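PDB 3CE2: putative peptidase from Chlamydophila abortus, which probably acts as a zinc-dependent oligopeptidase of the M3B family that cleaves a variety of small bioactive peptides. Local coordinates for residues 197-201 and 221-227; 216-220 and 316-320; 193-197 and 207-211; 229-234 and 516-522; 474-478 and 500-505. All blocks are in the same frame, centred on the assembly; numbering follows the deposited sequence.

Interaction 1: residues 197-201 and 221-227; sequences QATDS and DRELRKT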
# COMPACT_ATOMS: atom_id res chain seq x y z
N GLN A 197 25.20 7.06 18.35
CA GLN A 197 24.78 6.34 19.55
C GLN A 197 23.68 7.00 20.34
O GLN A 197 23.74 8.19 20.66
CB GLN A 197 25.95 6.16 20.49
CG GLN A 197 26.55 4.77 20.47
CD GLN A 197 28.03 4.81 20.80
OE1 GLN A 197 28.58 3.86 21.37
NE2 GLN A 197 28.68 5.93 20.46
N ALA A 198 22.67 6.22 20.69
CA ALA A 198 21.70 6.65 21.66
C ALA A 198 22.21 6.39 23.09
O ALA A 198 23.19 5.67 23.27
CB ALA A 198 20.39 5.95 21.43
N THR A 199 21.53 6.98 24.08
CA THR A 199 21.82 6.76 25.50
C THR A 199 20.53 6.63 26.32
O THR A 199 19.58 7.39 26.11
CB THR A 199 22.61 7.93 26.06
OG1 THR A 199 23.56 8.35 25.09
CG2 THR A 199 23.32 7.52 27.33
N ASP A 200 20.50 5.70 27.26
CA ASP A 200 19.35 5.62 28.16
C ASP A 200 19.55 6.44 29.43
O ASP A 200 20.55 7.18 29.56
CB ASP A 200 18.93 4.16 28.45
CG ASP A 200 19.99 3.35 29.20
OD1 ASP A 200 20.97 3.94 29.75
OD2 ASP A 200 19.81 2.11 29.24
N SER A 201 18.58 6.37 30.34
CA SER A 201 18.65 7.17 31.56
C SER A 201 19.84 6.76 32.41
O SER A 201 20.52 7.61 32.97
CB SER A 201 17.39 7.03 32.39
OG SER A 201 16.36 7.78 31.80
N ASP A 221 11.88 4.84 27.92
CA ASP A 221 12.89 5.70 28.50
C ASP A 221 13.03 6.95 27.63
O ASP A 221 13.56 6.91 26.52
CB ASP A 221 14.20 4.91 28.59
CG ASP A 221 15.35 5.70 29.22
OD1 ASP A 221 15.45 6.93 29.01
OD2 ASP A 221 16.17 5.05 29.90
N ARG A 222 12.53 8.07 28.13
CA ARG A 222 12.57 9.29 27.33
C ARG A 222 13.96 9.66 26.83
O ARG A 222 14.10 10.26 25.77
CB ARG A 222 11.96 10.46 28.09
CG ARG A 222 11.47 11.54 27.14
CD ARG A 222 11.10 12.81 27.85
NE ARG A 222 10.62 13.81 26.91
CZ ARG A 222 10.37 15.08 27.23
NH1 ARG A 222 10.57 15.49 28.47
NH2 ARG A 222 9.95 15.93 26.30
N GLU A 223 14.99 9.32 27.59
CA GLU A 223 16.35 9.75 27.26
C GLU A 223 16.87 9.01 26.02
O GLU A 223 17.60 9.58 25.19
CB GLU A 223 17.29 9.51 28.44
CG GLU A 223 18.69 10.09 28.27
CD GLU A 223 18.74 11.62 28.34
OE1 GLU A 223 17.73 12.26 28.75
OE2 GLU A 223 19.79 12.19 27.98
N LEU A 224 16.48 7.74 25.92
CA LEU A 224 16.73 6.91 24.77
C LEU A 224 16.00 7.49 23.56
O LEU A 224 16.59 7.65 22.49
CB LEU A 224 16.26 5.49 25.05
CG LEU A 224 16.80 4.34 24.18
CD1 LEU A 224 18.31 4.36 24.21
CD2 LEU A 224 16.27 2.98 24.64
N ARG A 225 14.71 7.83 23.74
CA ARG A 225 13.94 8.39 22.63
C ARG A 225 14.63 9.65 22.15
O ARG A 225 14.80 9.87 20.96
CB ARG A 225 12.51 8.71 23.05
CG ARG A 225 11.69 7.50 23.45
CD ARG A 225 10.19 7.75 23.28
NE ARG A 225 9.73 8.92 24.04
CZ ARG A 225 9.34 8.90 25.32
NH1 ARG A 225 9.33 7.76 26.00
NH2 ARG A 225 8.95 10.04 25.91
N LYS A 226 15.06 10.46 23.10
CA LYS A 226 15.61 11.77 22.79
C LYS A 226 16.96 11.68 22.10
O LYS A 226 17.17 12.34 21.05
CB LYS A 226 15.72 12.61 24.05
CG LYS A 226 16.29 13.97 23.86
CD LYS A 226 16.70 14.57 25.19
CE LYS A 226 17.83 15.57 24.95
NZ LYS A 226 18.10 16.56 26.04
N THR A 227 17.90 10.89 22.65
CA THR A 227 19.27 10.86 22.06
C THR A 227 19.30 10.10 20.75
O THR A 227 20.16 10.35 19.90
CB THR A 227 20.31 10.26 22.99
OG1 THR A 227 19.81 9.01 23.49
CG2 THR A 227 20.60 11.20 24.15
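Asp221 and Ser201 meet through two hydrogen bonds where the turn after strand 197-199 touches the start of helix 222-237. Ser201 N donates to Asp221 OD2 at 2.8 Å, nearly straight (166°) and on the syn lone pair, while Ser201 OG reaches Asp221 OD1 at 3.1 Å from above the carboxylate plane. OD1 also accepts from the backbone, with Glu223 N at 2.8 Å from Asp221 OD1 and a weaker, longer bond from Leu224 N. Asp221 is therefore the N-cap of helix 222-237, and one carboxylate both caps the helix and ties down the turn after the strand. A fully extended first torsion (chi1 -179°) carries both of its oxygens toward Ser201. The strand belongs to a two-stranded antiparallel hairpin with 205-207, and it runs roughly antiparallel to the helix, the segment axes approaching to 6.3 Å. Farther along the helix, Thr227 OG1 receives Thr199 N at 2.7 Å (165°). Between the two grips Thr199 O lies against Leu224, whose CA makes a CA-H...O contact of 3.2 Å with Thr199 O. On the buried side Ala198 CB lies 3.8 Å from Leu224 CD1, and there Leu224 also touches His206 of the second strand, with a zinc ion bound nearby. The outer side is looser. Glu223 turns its CB and CG along the backbone of 199-201 but leads its carboxylate away, Gln197 likewise extends away from the helix, and the Asp200 carboxylate turns back to Gly203 N within the hairpin.

Interaction 2: residues 216-220 and 316-320; sequences YMQST and VYAPL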
# COMPACT_ATOMS: atom_id res chain seq x y z
N TYR A 216 13.66 2.34 19.34
CA TYR A 216 13.78 3.38 20.34
C TYR A 216 12.69 4.47 20.31
O TYR A 216 12.35 4.99 21.35
CB TYR A 216 15.16 4.03 20.32
CG TYR A 216 16.31 3.09 20.34
CD1 TYR A 216 16.25 1.88 21.01
CD2 TYR A 216 17.49 3.42 19.71
CE1 TYR A 216 17.36 1.01 21.02
CE2 TYR A 216 18.59 2.59 19.72
CZ TYR A 216 18.53 1.39 20.37
OH TYR A 216 19.66 0.58 20.33
N MET A 217 12.13 4.79 19.14
CA MET A 217 10.97 5.71 19.07
C MET A 217 9.86 5.30 20.03
O MET A 217 9.10 6.13 20.53
CB MET A 217 10.32 5.72 17.68
CG MET A 217 11.22 6.17 16.53
SD MET A 217 10.35 6.44 14.95
CE MET A 217 9.27 5.01 14.78
N GLN A 218 9.74 3.99 20.24
CA GLN A 218 8.65 3.47 21.04
C GLN A 218 9.10 3.18 22.45
O GLN A 218 8.36 2.56 23.21
CB GLN A 218 8.11 2.18 20.43
CG GLN A 218 6.86 2.37 19.62
CD GLN A 218 6.80 1.39 18.49
OE1 GLN A 218 7.69 0.54 18.36
NE2 GLN A 218 5.77 1.49 17.66
N SER A 219 10.31 3.60 22.79
CA SER A 219 10.83 3.25 24.10
C SER A 219 10.08 3.93 25.24
O SER A 219 9.31 4.89 25.07
CB SER A 219 12.30 3.58 24.23
OG SER A 219 12.75 3.28 25.55
N THR A 220 10.35 3.41 26.41
CA THR A 220 9.70 3.84 27.61
C THR A 220 10.62 4.82 28.33
O THR A 220 10.20 5.57 29.21
CB THR A 220 9.43 2.59 28.44
OG1 THR A 220 8.06 2.58 28.81
CG2 THR A 220 10.41 2.43 29.64
N VAL A 316 6.14 11.55 20.40
CA VAL A 316 5.00 11.13 19.61
C VAL A 316 4.64 9.63 19.68
O VAL A 316 3.47 9.28 19.63
CB VAL A 316 5.23 11.52 18.13
CG1 VAL A 316 4.23 10.84 17.24
CG2 VAL A 316 5.22 13.05 17.94
N TYR A 317 5.63 8.74 19.80
CA TYR A 317 5.29 7.32 19.78
C TYR A 317 5.51 6.62 21.12
O TYR A 317 5.40 5.40 21.23
CB TYR A 317 5.99 6.58 18.62
CG TYR A 317 5.68 7.21 17.26
CD1 TYR A 317 4.42 7.10 16.68
CD2 TYR A 317 6.66 7.92 16.57
CE1 TYR A 317 4.14 7.69 15.44
CE2 TYR A 317 6.39 8.52 15.34
CZ TYR A 317 5.14 8.41 14.78
OH TYR A 317 4.89 9.01 13.55
N ALA A 318 5.81 7.40 22.15
CA ALA A 318 5.92 6.88 23.51
C ALA A 318 4.62 6.19 23.90
O ALA A 318 3.54 6.64 23.52
CB ALA A 318 6.20 8.01 24.47
N PRO A 319 4.71 5.09 24.65
CA PRO A 319 3.47 4.44 25.07
C PRO A 319 2.87 5.14 26.30
O PRO A 319 3.60 5.75 27.08
CB PRO A 319 3.91 3.02 25.45
CG PRO A 319 5.40 2.99 25.31
CD PRO A 319 5.88 4.40 25.19
N LEU A 320 1.55 5.04 26.46
CA LEU A 320 0.88 5.61 27.62
C LEU A 320 0.65 4.57 28.69
O LEU A 320 0.64 4.89 29.87
CB LEU A 320 -0.45 6.21 27.21
CG LEU A 320 -0.42 7.69 26.85
CD1 LEU A 320 0.81 7.99 26.08
CD2 LEU A 320 -1.64 8.07 26.03
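Tyr317 and Met217 meet through two similar first torsions. In Tyr317 a chi1 of -55° swings the ring to the side of its own backbone N, and Met217 (chi1 -60°) is extended at chi2, which carries SD out beside the tyrosine ring. The result is a Met-aromatic contact: SD of Met217 lies 5.2 Å from the centroid of the Tyr317 ring, obliquely, with Tyr317 CD2 its nearest atom at 4.3 Å. Val316 CG1, from the preceding residue, sits over the centre of one face of the same ring. The contact joins the end of helix 210-217 and the turn leading into helix 222-237 to the long loop between helices 292-306 and 330-340, all within the largely helical M3 peptidase fold. No hydrogen bond links the two segments, and most of the rest is carbon against carbonyl oxygen. Tyr317 CB packs on Met217 O at 3.7 Å, and CG of Gln218 on Tyr317 O at the same distance, so each backbone meets the other's side chain. Both segments are held from outside. Lys302 of helix 292-306 bonds to the carbonyl oxygens of Val316 and Ala318, the Tyr317 hydroxyl makes a weak hydrogen bond to Arg471 of helix 451-487, and Ser219 O accepts from Arg225. At the other end of the contact, Pro319 lays its ring beside two successive carbonyls of the turn: its CG is 3.7 Å from Gln218 O, and its CD comes to 3.5 Å from Ser219 O.

Interaction 3: residues 193-197 and 207-211; sequences IPFGQ and PLSHA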
# COMPACT_ATOMS: atom_id res chain seq x y z
N ILE A 193 26.89 6.41 5.34
CA ILE A 193 26.96 7.42 6.37
C ILE A 193 26.98 6.67 7.69
O ILE A 193 26.22 5.75 7.88
CB ILE A 193 25.80 8.40 6.28
CG1 ILE A 193 25.84 9.08 4.89
CG2 ILE A 193 25.88 9.43 7.40
CD1 ILE A 193 24.81 10.19 4.71
N PRO A 194 27.89 7.03 8.60
CA PRO A 194 27.93 6.28 9.85
C PRO A 194 26.81 6.65 10.82
O PRO A 194 26.43 7.83 10.94
CB PRO A 194 29.29 6.66 10.46
CG PRO A 194 29.96 7.63 9.46
CD PRO A 194 28.88 8.11 8.55
N PHE A 195 26.29 5.65 11.51
CA PHE A 195 25.32 5.88 12.56
C PHE A 195 26.02 6.29 13.83
O PHE A 195 27.23 6.08 13.99
CB PHE A 195 24.51 4.63 12.79
CG PHE A 195 23.52 4.35 11.71
CD1 PHE A 195 22.27 4.94 11.74
CD2 PHE A 195 23.84 3.51 10.65
CE1 PHE A 195 21.34 4.69 10.74
CE2 PHE A 195 22.91 3.25 9.65
CZ PHE A 195 21.66 3.84 9.69
N GLY A 196 25.27 6.90 14.75
CA GLY A 196 25.82 7.33 16.02
C GLY A 196 25.29 6.47 17.15
O GLY A 196 24.96 5.30 16.95
N GLN A 197 25.20 7.06 18.35
CA GLN A 197 24.78 6.34 19.55
C GLN A 197 23.68 7.00 20.34
O GLN A 197 23.74 8.19 20.66
CB GLN A 197 25.95 6.16 20.49
CG GLN A 197 26.55 4.77 20.47
CD GLN A 197 28.03 4.81 20.80
OE1 GLN A 197 28.58 3.86 21.37
NE2 GLN A 197 28.68 5.93 20.46
N PRO A 207 23.89 1.57 20.31
CA PRO A 207 24.24 2.02 18.96
C PRO A 207 23.07 1.88 18.00
O PRO A 207 22.14 1.11 18.27
CB PRO A 207 25.42 1.12 18.57
CG PRO A 207 25.86 0.47 19.89
CD PRO A 207 24.57 0.31 20.64
N LEU A 208 23.11 2.62 16.90
CA LEU A 208 21.90 2.88 16.10
C LEU A 208 21.90 2.25 14.74
O LEU A 208 22.95 1.96 14.15
CB LEU A 208 21.69 4.39 15.93
CG LEU A 208 21.25 5.13 17.20
CD1 LEU A 208 21.57 6.59 17.12
CD2 LEU A 208 19.77 4.89 17.39
N SER A 209 20.69 2.06 14.25
CA SER A 209 20.45 1.53 12.94
C SER A 209 19.04 1.96 12.58
O SER A 209 18.29 2.39 13.45
CB SER A 209 20.53 0.00 12.98
OG SER A 209 19.24 -0.55 13.17
N HIS A 210 18.64 1.83 11.33
CA HIS A 210 17.27 2.18 11.01
C HIS A 210 16.28 1.39 11.86
O HIS A 210 15.36 1.97 12.45
CB HIS A 210 16.99 2.06 9.51
CG HIS A 210 17.57 3.20 8.73
ND1 HIS A 210 18.21 3.04 7.52
CD2 HIS A 210 17.65 4.53 9.02
CE1 HIS A 210 18.63 4.21 7.08
NE2 HIS A 210 18.31 5.13 7.98
N ALA A 211 16.50 0.08 11.98
CA ALA A 211 15.58 -0.76 12.74
C ALA A 211 15.63 -0.46 14.24
O ALA A 211 14.59 -0.47 14.90
CB ALA A 211 15.80 -2.23 12.46
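Phe195 points the edge of its ring at the face of His210, a T-shaped pair with the planes 87° apart and the centroids separated by 5.2 Å. The leading atom is Phe195 CZ, which stands over the centre of the imidazole and is 4.0 Å from His210 NE2. The phenyl ring is also used on its flat side: Ser209 CA sits over one face, 4.0 Å from the centroid of the Phe195 ring, as a CH-pi contact displaced toward the rim. Nearer the backbone, Phe195 CB approaches Leu208 O to 3.4 Å. With CG set opposite the carbonyl carbon (chi1 -74°), the phenyl ring runs along the backbone of 208-210 and arrives at the histidine end-on. These residues flank the small antiparallel hairpin of strands 197-199 and 205-207, in which Gln197 and Pro207 form a non-hydrogen-bonded pair. Gln197 CG packs on Pro207 CA at 3.9 Å there, and both side chains are on the same face of the sheet. Just beyond the pair, Leu208 N gives a weak, bent hydrogen bond to Gly196 O. The buried Leu208 side chain packs against that carbonyl, its CD1 3.6 Å from Gly196 O, and continues onto Ser228 and Ala231 of helix 222-237. Ser209 is the N-cap of helix 210-217, its OG bonded to Leu212 N. His210 NE2 is hydrogen-bonded to Tyr236 OH, which would limit rotation of the imidazole, and Arg235 makes a cation-pi contact with the Phe195 ring.

Interaction 4: residues 229-234 and 516-522; sequences YLAQCE and DVLSNIE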
# COMPACT_ATOMS: atom_id res chain seq x y z
N TYR A 229 16.53 10.05 18.48
CA TYR A 229 16.03 11.07 17.56
C TYR A 229 17.09 12.11 17.20
O TYR A 229 17.32 12.39 16.02
CB TYR A 229 14.79 11.75 18.16
CG TYR A 229 14.30 12.94 17.39
CD1 TYR A 229 13.48 12.79 16.28
CD2 TYR A 229 14.68 14.24 17.76
CE1 TYR A 229 13.02 13.90 15.55
CE2 TYR A 229 14.23 15.35 17.05
CZ TYR A 229 13.41 15.17 15.94
OH TYR A 229 12.96 16.24 15.22
N LEU A 230 17.74 12.70 18.20
CA LEU A 230 18.76 13.72 17.94
C LEU A 230 19.93 13.16 17.15
O LEU A 230 20.49 13.83 16.29
CB LEU A 230 19.25 14.37 19.23
CG LEU A 230 18.24 15.20 20.02
CD1 LEU A 230 18.87 15.70 21.30
CD2 LEU A 230 17.73 16.37 19.21
N ALA A 231 20.32 11.92 17.43
CA ALA A 231 21.46 11.39 16.66
C ALA A 231 21.05 11.16 15.21
O ALA A 231 21.82 11.44 14.28
CB ALA A 231 22.02 10.13 17.29
N GLN A 232 19.82 10.67 15.00
CA GLN A 232 19.34 10.54 13.63
C GLN A 232 19.38 11.88 12.91
O GLN A 232 19.81 11.93 11.77
CB GLN A 232 17.97 9.89 13.56
CG GLN A 232 17.98 8.40 13.86
CD GLN A 232 19.09 7.62 13.12
OE1 GLN A 232 20.29 7.66 13.48
NE2 GLN A 232 18.68 6.88 12.08
N CYS A 233 18.98 12.96 13.55
CA CYS A 233 19.02 14.24 12.85
C CYS A 233 20.45 14.63 12.49
O CYS A 233 20.71 15.11 11.39
CB CYS A 233 18.40 15.35 13.68
SG CYS A 233 16.62 15.25 13.88
N GLU A 234 21.38 14.42 13.41
CA GLU A 234 22.77 14.80 13.14
C GLU A 234 23.34 14.00 11.96
O GLU A 234 24.07 14.55 11.12
CB GLU A 234 23.61 14.64 14.38
CG GLU A 234 23.53 15.84 15.27
CD GLU A 234 23.94 15.55 16.71
OE1 GLU A 234 25.05 15.01 16.91
OE2 GLU A 234 23.17 15.89 17.63
N ASP A 516 13.19 20.68 17.93
CA ASP A 516 14.59 20.63 18.27
C ASP A 516 15.34 21.33 17.15
O ASP A 516 14.74 21.66 16.14
CB ASP A 516 15.06 19.21 18.47
CG ASP A 516 14.52 18.60 19.73
OD1 ASP A 516 15.22 18.64 20.78
OD2 ASP A 516 13.38 18.09 19.68
N VAL A 517 16.62 21.60 17.33
CA VAL A 517 17.34 22.45 16.37
C VAL A 517 17.47 21.82 14.98
O VAL A 517 17.61 22.53 14.01
CB VAL A 517 18.72 22.92 16.91
CG1 VAL A 517 18.54 23.75 18.14
CG2 VAL A 517 19.60 21.71 17.27
N LEU A 518 17.42 20.49 14.89
CA LEU A 518 17.59 19.85 13.59
C LEU A 518 16.33 19.18 13.08
O LEU A 518 16.35 18.43 12.10
CB LEU A 518 18.74 18.86 13.66
CG LEU A 518 20.05 19.66 13.83
CD1 LEU A 518 21.26 18.76 13.92
CD2 LEU A 518 20.23 20.75 12.71
N SER A 519 15.22 19.46 13.74
CA SER A 519 13.98 18.75 13.46
C SER A 519 13.57 18.88 12.01
O SER A 519 12.94 17.98 11.44
CB SER A 519 12.86 19.27 14.35
OG SER A 519 13.08 18.81 15.66
N ASN A 520 13.94 19.99 11.40
CA ASN A 520 13.52 20.24 10.05
C ASN A 520 14.41 19.57 9.01
O ASN A 520 14.36 19.93 7.83
CB ASN A 520 13.51 21.74 9.81
CG ASN A 520 14.89 22.34 9.91
OD1 ASN A 520 15.68 22.00 10.78
ND2 ASN A 520 15.19 23.25 8.99
N ILE A 521 15.25 18.62 9.43
CA ILE A 521 16.10 17.90 8.49
C ILE A 521 15.39 16.63 8.03
O ILE A 521 15.87 15.94 7.14
CB ILE A 521 17.49 17.55 9.13
CG1 ILE A 521 18.56 17.29 8.06
CG2 ILE A 521 17.40 16.32 10.01
CD1 ILE A 521 18.55 18.28 6.92
N GLU A 522 14.22 16.35 8.61
CA GLU A 522 13.49 15.10 8.32
C GLU A 522 13.35 14.80 6.84
O GLU A 522 13.45 13.65 6.43
CB GLU A 522 12.12 15.05 9.01
CG GLU A 522 12.12 14.28 10.34
CD GLU A 522 11.28 14.95 11.43
OE1 GLU A 522 10.03 15.01 11.27
OE2 GLU A 522 11.87 15.42 12.45
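Tyr229 OH and Ser519 OG are 2.6 Å apart, a hydrogen bond in which either hydroxyl could be the donor. Ser519 OG lies at the edge of the phenol, in its plane, and it also accepts from Asp516 N at 2.9 Å, so the serine oxygen joins the tyrosine to the start of its own turn. Glu522 OE2 approaches the same phenol oxygen, 3.1 Å from Tyr229 OH, with the carboxylate plane turned 72° from the ring; whether the tyrosine proton goes there is unsettled. The chi1 of 172° extends the phenol away from the main-chain N of Tyr229 and out from the helix to reach both partners. Residues 516-519 form a type I beta turn, followed by a short 3-10 segment, in the loop between helices 494-509 and 536-553, and this loop packs against the middle of helix 222-237. Asp516 has its principal polar partner elsewhere: OD2 is hydrogen-bonded to ND1 of His312, a zinc ligand, which makes the aspartate a second-shell residue of that metal site. On the segment 229-234 it has apolar neighbours, Leu230 CD2 lying 3.7 Å from Asp516 OD1. Cys233 SG sits against one face of the Tyr229 ring, offset toward its rim. The cysteine CB meets Leu518 CB at 3.5 Å and Ile521 CG2 at 3.9 Å, forming the apolar part of the contact. Ser519 O accepts from Gln505 NE2 of helix 494-509, and Glu522 also rests its side chain on Tyr501 and Gln505.

Interaction 5: residues 474-478 and 500-505; sequences LFASF and TYKNLQ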
# COMPACT_ATOMS: atom_id res chain seq x y z
N LEU A 474 1.27 15.62 5.40
CA LEU A 474 2.43 16.49 5.47
C LEU A 474 3.39 16.16 4.33
O LEU A 474 3.69 17.05 3.53
CB LEU A 474 3.11 16.39 6.83
CG LEU A 474 4.08 17.49 7.24
CD1 LEU A 474 4.45 17.26 8.66
CD2 LEU A 474 5.32 17.47 6.40
N PHE A 475 3.83 14.90 4.23
CA PHE A 475 4.75 14.49 3.15
C PHE A 475 4.15 14.97 1.83
O PHE A 475 4.86 15.56 0.97
CB PHE A 475 5.06 12.97 3.09
CG PHE A 475 5.74 12.36 4.35
CD1 PHE A 475 6.43 13.14 5.29
CD2 PHE A 475 5.75 10.96 4.55
CE1 PHE A 475 7.08 12.55 6.41
CE2 PHE A 475 6.39 10.38 5.65
CZ PHE A 475 7.06 11.18 6.59
N ALA A 476 2.85 14.77 1.66
CA ALA A 476 2.18 15.13 0.39
C ALA A 476 2.28 16.60 0.03
O ALA A 476 2.56 16.92 -1.13
CB ALA A 476 0.75 14.69 0.37
N SER A 477 2.07 17.51 0.98
CA SER A 477 2.21 18.92 0.61
C SER A 477 3.65 19.26 0.33
O SER A 477 3.96 20.04 -0.60
CB SER A 477 1.64 19.88 1.65
OG SER A 477 1.73 19.29 2.91
N PHE A 478 4.54 18.68 1.13
CA PHE A 478 5.95 18.88 0.91
C PHE A 478 6.30 18.50 -0.52
O PHE A 478 6.88 19.30 -1.27
CB PHE A 478 6.80 18.07 1.88
CG PHE A 478 8.25 18.29 1.68
CD1 PHE A 478 8.77 19.57 1.73
CD2 PHE A 478 9.11 17.23 1.39
CE1 PHE A 478 10.12 19.79 1.53
CE2 PHE A 478 10.47 17.45 1.18
CZ PHE A 478 10.97 18.73 1.25
N THR A 500 10.89 25.10 3.69
CA THR A 500 9.66 24.52 3.25
C THR A 500 9.18 23.49 4.27
O THR A 500 8.01 23.49 4.68
CB THR A 500 9.90 23.83 1.91
OG1 THR A 500 10.35 24.80 0.97
CG2 THR A 500 8.65 23.20 1.39
N TYR A 501 10.08 22.61 4.69
CA TYR A 501 9.67 21.54 5.57
C TYR A 501 9.38 22.10 6.96
O TYR A 501 8.48 21.63 7.68
CB TYR A 501 10.72 20.43 5.60
CG TYR A 501 10.22 19.14 6.15
CD1 TYR A 501 9.64 18.18 5.33
CD2 TYR A 501 10.34 18.86 7.49
CE1 TYR A 501 9.16 16.99 5.84
CE2 TYR A 501 9.86 17.67 8.02
CZ TYR A 501 9.27 16.74 7.19
OH TYR A 501 8.81 15.53 7.73
N LYS A 502 10.13 23.12 7.35
CA LYS A 502 9.92 23.72 8.67
C LYS A 502 8.53 24.37 8.80
O LYS A 502 7.81 24.10 9.75
CB LYS A 502 11.01 24.73 9.02
CG LYS A 502 10.79 25.31 10.40
CD LYS A 502 12.04 25.94 10.98
CE LYS A 502 11.98 25.80 12.52
NZ LYS A 502 12.92 26.70 13.26
N ASN A 503 8.18 25.22 7.83
CA ASN A 503 6.85 25.85 7.79
C ASN A 503 5.80 24.78 7.85
O ASN A 503 4.84 24.88 8.61
CB ASN A 503 6.66 26.75 6.56
CG ASN A 503 7.73 27.88 6.47
OD1 ASN A 503 8.21 28.40 7.49
ND2 ASN A 503 8.10 28.24 5.25
N LEU A 504 5.99 23.72 7.07
CA LEU A 504 5.03 22.64 7.08
C LEU A 504 4.93 21.99 8.45
O LEU A 504 3.82 21.78 8.96
CB LEU A 504 5.36 21.59 6.02
CG LEU A 504 4.61 21.62 4.70
CD1 LEU A 504 4.53 23.04 4.13
CD2 LEU A 504 5.31 20.69 3.71
N GLN A 505 6.06 21.69 9.08
CA GLN A 505 5.99 21.06 10.40
C GLN A 505 5.21 21.98 11.30
O GLN A 505 4.53 21.56 12.24
CB GLN A 505 7.37 20.86 10.99
CG GLN A 505 8.16 19.78 10.27
CD GLN A 505 9.57 19.71 10.76
OE1 GLN A 505 10.36 20.59 10.46
NE2 GLN A 505 9.89 18.68 11.53
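Phe478 offers a ring face to the edge of Tyr501 in a T-shaped pair, planes 87° apart and centroids separated by 5.2 Å; Tyr501 CD1 stands over the centre of the phenyl ring. Two aliphatic groups lie at the rim of that ring near its plane: Thr500 CG2, 3.6 Å from Phe478 CD1, and Leu504 CD2, 3.5 Å from Phe478 CB. Leu474 CD2 packs 3.9 Å from Tyr501 CE1 and also reaches Leu504 CB. Tyr501 OH comes to the edge of the Phe475 ring, 3.7 Å from Phe475 CE1. An extended chi1 of -179° lays the phenyl ring of Phe478 with a face toward Tyr501. The segments 474-478 and 500-505, on helices 451-487 and 494-509, run roughly antiparallel, their axes 10.2 Å apart at closest and at 143°. Further out, Thr500 OG1 is bonded back to Tyr496 O, leaving its methyl for the phenyl ring, and Ser477 OG turns back to its own helix, where both Val473 O and Leu474 O are within reach. With no hydrogen bond between the segments, the pairing rests on aromatic and aliphatic packing, consistent with its burial in the helical core.

In the fold
Interactions 1 to 4 cluster on one side of the chain's centre, their centres 11 to 18 Å apart. Interaction 3 comes first along the chain and shares Gln197 with interaction 1; both frame the hairpin 197-199/205-207. Interactions 2 and 3 use helix 210-217, while interactions 1 and 4 lie on successive parts of helix 222-237. Arg225 of interaction 1 packs against interaction 2. Interaction 5, nested within the loop closed by interaction 4, lies about 15 Å from it, centre to centre, and meets it through Gln505 and Ser519. Sequence-distant parts of the M3 peptidase fold are thus connected from the hairpin, through helix 222-237, to the buried pair of helices 451-487 and 494-509.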